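Local coordinates for protein benzyl alcohol dehydrogenase (Acinetobacter calcoaceticus, PDB 1F8F) that probably oxidises benzyl alcohol to benzaldehyde with NAD as cofactor, as a zinc-containing member of the alcohol dehydrogenase family, at residues A[205-210]-A[216-221]. Sequence-based numbering, arbitrary orientation.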
loop_
_atom_site.group_PDB
_atom_site.type_symbol
_atom_site.label_atom_id
_atom_site.label_comp_id
_atom_site.label_asym_id
_atom_site.label_seq_id
_atom_site.Cartn_x
_atom_site.Cartn_y
_atom_site.Cartn_z
ATOM N N SER A 205 -3.924 22.783 11.633
ATOM C CA SER A 205 -4.839 21.669 11.464
ATOM C C SER A 205 -4.033 20.371 11.300
ATOM O O SER A 205 -4.278 19.333 11.942
ATOM C CB SER A 205 -5.795 21.856 10.282
ATOM O OG SER A 205 -6.706 22.925 10.436
ATOM N N ALA A 206 -2.983 20.406 10.518
ATOM C CA ALA A 206 -2.098 19.248 10.273
ATOM C C ALA A 206 -1.394 18.842 11.550
ATOM O O ALA A 206 -1.137 17.651 11.734
ATOM C CB ALA A 206 -1.055 19.577 9.176
ATOM N N LEU A 207 -0.985 19.886 12.329
ATOM C CA LEU A 207 -0.299 19.569 13.583
ATOM C C LEU A 207 -1.258 18.798 14.520
ATOM O O LEU A 207 -0.845 17.787 15.069
ATOM C CB LEU A 207 0.251 20.802 14.284
ATOM C CG LEU A 207 0.870 20.495 15.662
ATOM C CD1 LEU A 207 2.200 21.225 15.710
ATOM C CD2 LEU A 207 -0.101 20.832 16.782
ATOM N N LEU A 208 -2.496 19.251 14.664
ATOM C CA LEU A 208 -3.514 18.579 15.448
ATOM C C LEU A 208 -3.774 17.148 14.917
ATOM O O LEU A 208 -3.885 16.198 15.694
ATOM C CB LEU A 208 -4.862 19.330 15.485
ATOM C CG LEU A 208 -4.914 20.667 16.240
ATOM C CD1 LEU A 208 -6.328 21.228 16.242
ATOM C CD2 LEU A 208 -4.430 20.522 17.676
ATOM N N ALA A 209 -3.764 16.874 13.635
ATOM C CA ALA A 209 -3.949 15.556 13.056
ATOM C C ALA A 209 -2.763 14.633 13.260
ATOM O O ALA A 209 -2.993 13.438 13.401
ATOM C CB ALA A 209 -4.271 15.633 11.556
ATOM N N ALA A 210 -1.522 15.125 13.305
ATOM C CA ALA A 210 -0.351 14.288 13.557
ATOM C C ALA A 210 -0.386 13.846 15.038
ATOM O O ALA A 210 0.101 12.776 15.408
ATOM C CB ALA A 210 0.939 15.070 13.362
ATOM N N SER A 216 5.550 11.090 17.705
ATOM C CA SER A 216 6.231 11.363 18.978
ATOM C C SER A 216 6.922 12.741 18.966
ATOM O O SER A 216 7.224 13.317 20.005
ATOM C CB SER A 216 7.318 10.329 19.225
ATOM O OG SER A 216 6.888 9.076 19.751
ATOM N N ILE A 217 7.348 13.202 17.792
ATOM C CA ILE A 217 7.985 14.496 17.631
ATOM C C ILE A 217 7.171 15.363 16.666
ATOM O O ILE A 217 6.917 15.036 15.491
ATOM C CB ILE A 217 9.441 14.290 17.162
ATOM C CG1 ILE A 217 10.427 13.779 18.229
ATOM C CG2 ILE A 217 9.983 15.593 16.609
ATOM C CD1 ILE A 217 11.780 13.361 17.653
ATOM N N ILE A 218 6.678 16.518 17.116
ATOM C CA ILE A 218 5.790 17.397 16.348
ATOM C C ILE A 218 6.289 18.842 16.386
ATOM O O ILE A 218 6.240 19.562 17.395
ATOM C CB ILE A 218 4.355 17.278 16.891
ATOM C CG1 ILE A 218 3.837 15.829 16.856
ATOM C CG2 ILE A 218 3.395 18.129 16.086
ATOM C CD1 ILE A 218 2.470 15.534 17.446
ATOM N N ILE A 219 6.772 19.287 15.222
ATOM C CA ILE A 219 7.472 20.530 15.055
ATOM C C ILE A 219 6.691 21.540 14.243
ATOM O O ILE A 219 5.944 21.139 13.340
ATOM C CB ILE A 219 8.859 20.271 14.406
ATOM C CG1 ILE A 219 9.716 19.268 15.199
ATOM C CG2 ILE A 219 9.579 21.564 14.181
ATOM C CD1 ILE A 219 11.046 18.892 14.565
ATOM N N ALA A 220 6.839 22.821 14.628
ATOM C CA ALA A 220 6.215 23.894 13.865
ATOM C C ALA A 220 7.233 25.025 13.632
ATOM O O ALA A 220 7.891 25.411 14.589
ATOM C CB ALA A 220 4.976 24.412 14.573
ATOM N N VAL A 221 7.379 25.492 12.399
ATOM C CA VAL A 221 8.267 26.532 11.923
ATOM C C VAL A 221 7.469 27.707 11.335
ATOM O O VAL A 221 6.479 27.500 10.637
ATOM C CB VAL A 221 9.185 25.998 10.796
ATOM C CG1 VAL A 221 10.225 26.992 10.301
ATOM C CG2 VAL A 221 9.881 24.680 11.170
#
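Leu207, on the helix, drives its branched end against the side chain of Ile218, and this pair is the tight heart of the contact. Leu207 CD1 lies 3.3 Å from Ile218 CG2, and Leu207 CG is 3.5 Å from the same methyl, both closer than carbons usually pack. The leucine's CA–CB bond runs along the interface rather than into it; with CG anti to the backbone N (chi1 175°), the isobutyl group nevertheless swings across to the strand. Ile218, whose CB faces the helix, divides the work between its two arms: CG2 takes the leucine, while CG1, anti to the carbonyl carbon, carries CD1 toward the backbone of Ala210, 4.1 Å from its C atom. A beta-branched residue suits this strand position because it offers two arms to neighbouring helix turns.

Packing is looser at both margins. Ala210 CB stays 4.4 Å from Ile218 CD1, and Ala220 CB lies equally far from Leu207 CD1; single methyls suit these places, fitting beside the bulky pair at the usual helix-on-sheet spacing, the axes 9.3 Å apart. No hydrogen bond crosses the interface, and every side chain meeting across it is apolar. All five touching residues are buried: Ala236 also packs on Leu207, and helix 225-234 reaches Ala220 through Ala231. Ile219 turns its side chain to the other face of the sheet, against Val195.

The nearly antiparallel helix and strand (173°) form the second half of the beta-alpha-beta crossover 193-197, 201-213, 217-222, whose first turn is consistent with the NAD-binding GxGxxG motif: the hallmark of a Rossmann fold.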